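Local atomic coordinates of Thiol:disulfide interchange protein (Klebsiella pneumoniae, PDB entry 6DXN), a protein that probably acts as a periplasmic thiol-disulfide oxidoreductase of the DsbA type, introducing disulfide bonds into secreted proteins. Residues Gln128-Phe131 with Met132-Ala135; His162-Asn165 with Ala166-Ala169; Asp103-Thr106 with Ala107-Val111. All blocks are in the same frame, centred on the assembly; numbering follows the deposited sequence.

How the interactions relate
From the N terminus the three contacts follow in series, each a local turn closed by neighbouring residues; none nests in or crosses another. Interaction 3 (103-111) closes the loop after helix 87-99 and starts helix 107-115. Interaction 1 (128-135) closes the break between helices 121-129 and 131-146, with its centre 20 Å from that of interaction 3. Both belong to the helical part of the DsbA fold and back onto helix 71-83. Interaction 2 (162-169) lies on the opposite side of the chain's centre, about 34 Å from interaction 1 between centres, where strand 161-163 leaves the thioredoxin sheet toward helix 173-188.

Interaction 1: Gln128-Phe131 with Met132-Ala135; sequences QSNF and MVKA
Asn130 receives two successive backbone N-H groups on one side-chain oxygen. Its OD1 accepts from Val133 N at 3.1 Å, in the amide plane and on a lone pair, and more weakly from Met132 N at 2.7 Å, where the N-H...O angle of only 129° leaves the bond bent. This is an N-cap: Asn130 stands just ahead of helix 131-146. Its CG lies opposite the backbone N (chi1 -180°), a setting that brings OD1 to the N-H groups of the first turn. The main chain takes over from there, with Lys134 N bound to Asn130 O at 3.1 Å and nearly straight, and Ala135 N bound to Phe131 O at 3.1 Å.

Outside the cap, the side chains of Phe131 and Met132, the latter a selenomethionine, run side by side in the same direction. In the conformer given for Met132, CG lies 3.4 Å from Phe131 CE1, and SE is 4.6 Å from the ring centroid and 37° off the ring normal, an oblique Met-aromatic contact that is doubtful, since a second Met132 conformer is modelled. On the inner side Val133 CG2 packs against Asn130 CB at 3.9 Å, while Val133 also rests on Val80 and Tyr83 of helix 71-83. Gln128 turns its NE2 to Glu76 of that same helix. Asn130 thus meets N-H groups that lack an earlier helical turn to bind them, and its partly negative OD1 probably interacts favourably with the positive end of the helix dipole.

Interaction 2: His162-Asn165 with Ala166-Ala169; sequences HINN and ASLA
The Asn164 amide carries Ser167 over one face: Ser167 CB sits 4.0 Å from Asn164 CG, almost straight above it, and the backbone N of Ser167 lies over the same side. Ala166 N reaches Asn164 OD1 from that side too, well out of the amide plane, and its bond at 3.3 Å is weak. At the other end of the group, ND2 makes a weak bond to Lys10 O. Together these residues form a type I beta turn, Asn164 to Ser167, which takes the chain out of strand 161-163 of the thioredoxin fold; the weak Ala166 N bond adds an Asx turn at its first residue. Ser167 N closes the turn on Asn164 O at 2.9 Å, but comes in 47° above the carbonyl plane.

The second flat group, the Asn165 amide, leaves the turn and is held by other parts of the fold. Its ND2 binds the carbonyl of Pro153, which by family comparison is probably the cis-proline beside the active site, and its side chain lies near, without touching, the Cys33 and Cys36 motif. Met180 and Phe155 pack against Asn165, and its backbone O accepts a bond from Tyr176. Leu168, beyond the turn, is buried against Tyr176 and Asp179, so helix 173-188 backs both Asn165 and Leu168. The N-terminal arm covers another side, where Asn11 ND2 bonds to Ser167 OG. That hydroxyl is placed between its own backbone N and carbonyl carbon (chi1 75°), and from there OG donates to Asn164 O at 2.7 Å, in the carbonyl plane, as a second donor to the same oxygen.

Interaction 3: Asp103-Thr106 with Ala107-Val111; sequences DIKT and AADIV
The side chains of Thr106 and Asp109 cross obliquely, with Thr106 OG1 3.3 Å from Asp109 CG, whereas Ile104 and Asp109 run antiparallel alongside one another. Asp109 thereby extends back along the loop, and its OD2 takes the N-H of Lys105 at 3.3 Å on the anti lone pair, nearly straight at 171°. The same OD2 faces Asp103 O at 3.0 Å, a meeting of two acceptors that would tend to raise the carboxylate's pKa, probably offset by the Lys105 N-H and the helix start.

Thr106 is the N-cap of helix 107-115. Its OG1, set between its own N and carbonyl carbon (chi1 65°), accepts from Asp109 N at 3.2 Å, and Thr106 O takes the same N-H at 3.0 Å from well above its carbonyl plane. The return bond of a capping box is missing: Thr106 N is buried without a partner, while Asp109 OD2 is bonded to Lys105 N instead.

On the buried side, Ile104 and Ile110 meet roughly perpendicular, Ile104 CG2 touching Ile110 CG1 at 3.5 Å. Leu94 of helix 87-99 touches both isoleucines, and Ile110 packs further onto Ala73, Leu74 and Ala77 of helix 71-83.

Interaction 1: Gln128-Phe131 with Met132-Ala135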
loop_
_atom_site.group_PDB
_atom_site.type_symbol
_atom_site.label_atom_id
_atom_site.label_comp_id
_atom_site.label_asym_id
_atom_site.label_seq_id
_atom_site.Cartn_x
_atom_site.Cartn_y
_atom_site.Cartn_z
ATOM N N GLN A 128 -0.669 -18.627 7.728
ATOM C CA GLN A 128 -1.900 -17.951 8.143
ATOM C C GLN A 128 -2.020 -17.922 9.673
ATOM O O GLN A 128 -2.674 -17.031 10.225
ATOM C CB GLN A 128 -3.137 -18.657 7.590
ATOM C CG GLN A 128 -3.413 -18.401 6.116
ATOM C CD GLN A 128 -4.512 -19.310 5.620
ATOM O OE1 GLN A 128 -4.349 -20.521 5.550
ATOM N NE2 GLN A 128 -5.643 -18.727 5.258
ATOM N N SER A 129 -1.384 -18.897 10.339
ATOM C CA SER A 129 -1.463 -19.049 11.788
ATOM C C SER A 129 -0.388 -18.216 12.509
ATOM O O SER A 129 -0.617 -17.750 13.622
ATOM C CB SER A 129 -1.330 -20.504 12.164
ATOM O OG SER A 129 -2.222 -21.315 11.416
ATOM N N ASN A 130 0.772 -18.065 11.859
ATOM C CA ASN A 130 1.961 -17.377 12.391
ATOM C C ASN A 130 1.579 -16.108 13.175
ATOM O O ASN A 130 0.762 -15.278 12.746
ATOM C CB ASN A 130 2.970 -17.116 11.269
ATOM C CG ASN A 130 4.226 -16.416 11.746
ATOM O OD1 ASN A 130 4.253 -15.194 11.874
ATOM N ND2 ASN A 130 5.287 -17.179 11.943
ATOM N N PHE A 131 2.221 -15.953 14.331
ATOM C CA PHE A 131 1.956 -14.817 15.223
ATOM C C PHE A 131 2.280 -13.471 14.547
ATOM O O PHE A 131 1.559 -12.514 14.756
ATOM C CB PHE A 131 2.688 -14.992 16.562
ATOM C CG PHE A 131 4.181 -14.774 16.542
ATOM C CD1 PHE A 131 4.708 -13.510 16.773
ATOM C CD2 PHE A 131 5.064 -15.828 16.337
ATOM C CE1 PHE A 131 6.078 -13.301 16.770
ATOM C CE2 PHE A 131 6.435 -15.618 16.324
ATOM C CZ PHE A 131 6.940 -14.352 16.537
HETATM N N MSE A 132 3.348 -13.422 13.740
HETATM C CA MSE A 132 3.749 -12.164 13.080
HETATM C C MSE A 132 2.779 -11.818 11.980
HETATM O O MSE A 132 2.497 -10.650 11.747
HETATM C CB MSE A 132 5.166 -12.206 12.505
HETATM C CG MSE A 132 6.201 -12.031 13.614
HETATM SE SE MSE A 132 7.952 -12.737 13.060
HETATM C CE MSE A 132 8.518 -11.181 11.992
ATOM N N VAL A 133 2.258 -12.847 11.307
ATOM C CA VAL A 133 1.295 -12.664 10.205
ATOM C C VAL A 133 0.012 -12.037 10.767
ATOM O O VAL A 133 -0.488 -11.040 10.242
ATOM C CB VAL A 133 1.034 -13.994 9.472
ATOM C CG1 VAL A 133 -0.224 -13.960 8.612
ATOM C CG2 VAL A 133 2.239 -14.396 8.642
ATOM N N LYS A 134 -0.468 -12.593 11.879
ATOM C CA LYS A 134 -1.692 -12.143 12.544
ATOM C C LYS A 134 -1.520 -10.719 13.076
ATOM O O LYS A 134 -2.451 -9.933 13.044
ATOM C CB LYS A 134 -2.040 -13.098 13.687
ATOM C CG LYS A 134 -2.320 -14.531 13.254
ATOM C CD LYS A 134 -2.264 -15.526 14.409
ATOM C CE LYS A 134 -3.384 -15.385 15.419
ATOM N NZ LYS A 134 -4.694 -15.753 14.836
ATOM N N ALA A 135 -0.320 -10.415 13.579
ATOM C CA ALA A 135 -0.049 -9.091 14.133
ATOM C C ALA A 135 -0.115 -8.032 13.028
ATOM O O ALA A 135 -0.611 -6.935 13.265
ATOM C CB ALA A 135 1.294 -9.080 14.828
#

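Interaction 2: His162-Asn165 with Ala166-Ala169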
loop_
_atom_site.group_PDB
_atom_site.type_symbol
_atom_site.label_atom_id
_atom_site.label_comp_id
_atom_site.label_asym_id
_atom_site.label_seq_id
_atom_site.Cartn_x
_atom_site.Cartn_y
_atom_site.Cartn_z
ATOM N N HIS A 162 -1.681 13.743 4.943
ATOM C CA HIS A 162 -2.350 12.958 3.900
ATOM C C HIS A 162 -2.209 13.695 2.561
ATOM O O HIS A 162 -2.678 14.826 2.406
ATOM C CB HIS A 162 -3.813 12.692 4.279
ATOM C CG HIS A 162 -4.619 12.108 3.170
ATOM N ND1 HIS A 162 -5.526 12.859 2.446
ATOM C CD2 HIS A 162 -4.622 10.872 2.623
ATOM C CE1 HIS A 162 -6.076 12.102 1.516
ATOM N NE2 HIS A 162 -5.538 10.879 1.607
ATOM N N ILE A 163 -1.552 13.033 1.603
ATOM C CA ILE A 163 -1.258 13.579 0.279
ATOM C C ILE A 163 -2.530 13.707 -0.567
ATOM O O ILE A 163 -3.384 12.854 -0.525
ATOM C CB ILE A 163 -0.207 12.693 -0.417
ATOM C CG1 ILE A 163 1.180 12.905 0.199
ATOM C CG2 ILE A 163 -0.213 12.924 -1.926
ATOM C CD1 ILE A 163 2.264 12.006 -0.345
ATOM N N ASN A 164 -2.619 14.808 -1.328
ATOM C CA ASN A 164 -3.716 15.043 -2.264
ATOM C C ASN A 164 -3.222 14.614 -3.652
ATOM O O ASN A 164 -2.603 15.414 -4.384
ATOM C CB ASN A 164 -4.210 16.490 -2.255
ATOM C CG ASN A 164 -5.338 16.729 -3.239
ATOM O OD1 ASN A 164 -5.719 15.832 -3.992
ATOM N ND2 ASN A 164 -5.871 17.941 -3.257
ATOM N N ASN A 165 -3.521 13.356 -3.995
ATOM C CA ASN A 165 -3.080 12.699 -5.243
ATOM C C ASN A 165 -3.340 13.547 -6.491
ATOM O O ASN A 165 -2.492 13.596 -7.383
ATOM C CB ASN A 165 -3.753 11.332 -5.448
ATOM C CG ASN A 165 -3.352 10.293 -4.421
ATOM O OD1 ASN A 165 -2.519 10.557 -3.553
ATOM N ND2 ASN A 165 -3.936 9.104 -4.508
ATOM N N ALA A 166 -4.505 14.194 -6.555
ATOM C CA ALA A 166 -4.905 14.941 -7.759
ATOM C C ALA A 166 -4.157 16.276 -7.902
ATOM O O ALA A 166 -4.159 16.868 -8.980
ATOM C CB ALA A 166 -6.399 15.168 -7.728
ATOM N N SER A 167 -3.479 16.717 -6.839
ATOM C CA SER A 167 -2.828 18.044 -6.839
ATOM C C SER A 167 -1.529 18.096 -7.659
ATOM O O SER A 167 -1.109 19.197 -8.069
ATOM C CB SER A 167 -2.554 18.491 -5.419
ATOM O OG SER A 167 -1.440 17.795 -4.844
ATOM N N LEU A 168 -0.907 16.939 -7.904
ATOM C CA LEU A 168 0.430 16.850 -8.544
ATOM C C LEU A 168 0.403 17.088 -10.067
ATOM O O LEU A 168 -0.646 17.159 -10.691
ATOM C CB LEU A 168 1.021 15.475 -8.213
ATOM C CG LEU A 168 1.311 15.221 -6.731
ATOM C CD1 LEU A 168 1.493 13.737 -6.452
ATOM C CD2 LEU A 168 2.525 16.010 -6.264
ATOM N N ALA A 169 1.620 17.201 -10.623
ATOM C CA ALA A 169 1.929 17.454 -12.037
ATOM C C ALA A 169 1.099 16.539 -12.936
ATOM O O ALA A 169 1.111 15.325 -12.764
ATOM C CB ALA A 169 3.405 17.250 -12.273
#

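Interaction 3: Asp103-Thr106 with Ala107-Val111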
loop_
_atom_site.group_PDB
_atom_site.type_symbol
_atom_site.label_atom_id
_atom_site.label_comp_id
_atom_site.label_asym_id
_atom_site.label_seq_id
_atom_site.Cartn_x
_atom_site.Cartn_y
_atom_site.Cartn_z
ATOM N N ASP A 103 -10.022 -13.899 -12.151
ATOM C CA ASP A 103 -10.150 -15.324 -11.917
ATOM C C ASP A 103 -9.990 -15.589 -10.415
ATOM O O ASP A 103 -10.054 -16.729 -9.984
ATOM C CB ASP A 103 -9.193 -16.135 -12.794
ATOM C CG ASP A 103 -7.719 -15.881 -12.546
ATOM O OD1 ASP A 103 -7.394 -15.001 -11.717
ATOM O OD2 ASP A 103 -6.907 -16.573 -13.179
ATOM N N ILE A 104 -9.746 -14.524 -9.631
ATOM C CA ILE A 104 -9.704 -14.678 -8.176
ATOM C C ILE A 104 -11.088 -14.286 -7.652
ATOM O O ILE A 104 -11.406 -13.105 -7.534
ATOM C CB ILE A 104 -8.571 -13.874 -7.505
ATOM C CG1 ILE A 104 -7.191 -14.312 -8.005
ATOM C CG2 ILE A 104 -8.677 -14.001 -5.991
ATOM C CD1 ILE A 104 -6.042 -13.501 -7.444
ATOM N N LYS A 105 -11.893 -15.309 -7.342
ATOM C CA LYS A 105 -13.259 -15.123 -6.887
ATOM C C LYS A 105 -13.407 -15.552 -5.424
ATOM O O LYS A 105 -14.256 -15.015 -4.718
ATOM C CB LYS A 105 -14.205 -15.952 -7.763
ATOM C CG LYS A 105 -14.162 -15.653 -9.255
ATOM C CD LYS A 105 -14.865 -16.730 -10.073
ATOM C CE LYS A 105 -14.987 -16.400 -11.545
ATOM N NZ LYS A 105 -15.945 -15.294 -11.780
ATOM N N THR A 106 -12.561 -16.495 -4.983
ATOM C CA THR A 106 -12.626 -17.055 -3.619
ATOM C C THR A 106 -11.259 -17.020 -2.919
ATOM O O THR A 106 -10.222 -16.830 -3.552
ATOM C CB THR A 106 -13.021 -18.535 -3.655
ATOM O OG1 THR A 106 -11.950 -19.217 -4.310
ATOM C CG2 THR A 106 -14.325 -18.818 -4.374
ATOM N N ALA A 107 -11.282 -17.288 -1.606
ATOM C CA ALA A 107 -10.078 -17.363 -0.791
ATOM C C ALA A 107 -9.167 -18.488 -1.306
ATOM O O ALA A 107 -7.951 -18.359 -1.286
ATOM C CB ALA A 107 -10.455 -17.577 0.655
ATOM N N ALA A 108 -9.776 -19.582 -1.788
ATOM C CA ALA A 108 -9.004 -20.726 -2.287
ATOM C C ALA A 108 -8.233 -20.342 -3.559
ATOM O O ALA A 108 -7.183 -20.924 -3.851
ATOM C CB ALA A 108 -9.914 -21.911 -2.526
ATOM N N ASP A 109 -8.742 -19.344 -4.290
ATOM C CA ASP A 109 -8.108 -18.890 -5.532
ATOM C C ASP A 109 -6.865 -18.041 -5.241
ATOM O O ASP A 109 -5.942 -17.983 -6.073
ATOM C CB ASP A 109 -9.088 -18.113 -6.410
ATOM C CG ASP A 109 -10.120 -18.995 -7.084
ATOM O OD1 ASP A 109 -9.964 -20.231 -7.009
ATOM O OD2 ASP A 109 -11.060 -18.438 -7.679
ATOM N N ILE A 110 -6.859 -17.347 -4.099
ATOM C CA ILE A 110 -5.704 -16.536 -3.721
ATOM C C ILE A 110 -4.530 -17.475 -3.414
ATOM O O ILE A 110 -3.392 -17.176 -3.764
ATOM C CB ILE A 110 -6.033 -15.603 -2.537
ATOM C CG1 ILE A 110 -7.089 -14.562 -2.922
ATOM C CG2 ILE A 110 -4.763 -14.952 -2.014
ATOM C CD1 ILE A 110 -7.594 -13.718 -1.766
ATOM N N VAL A 111 -4.831 -18.612 -2.770
ATOM C CA VAL A 111 -3.833 -19.607 -2.405
ATOM C C VAL A 111 -3.174 -20.156 -3.675
ATOM O O VAL A 111 -1.975 -20.428 -3.671
ATOM C CB VAL A 111 -4.438 -20.739 -1.547
ATOM C CG1 VAL A 111 -3.507 -21.936 -1.443
ATOM C CG2 VAL A 111 -4.836 -20.253 -0.166
#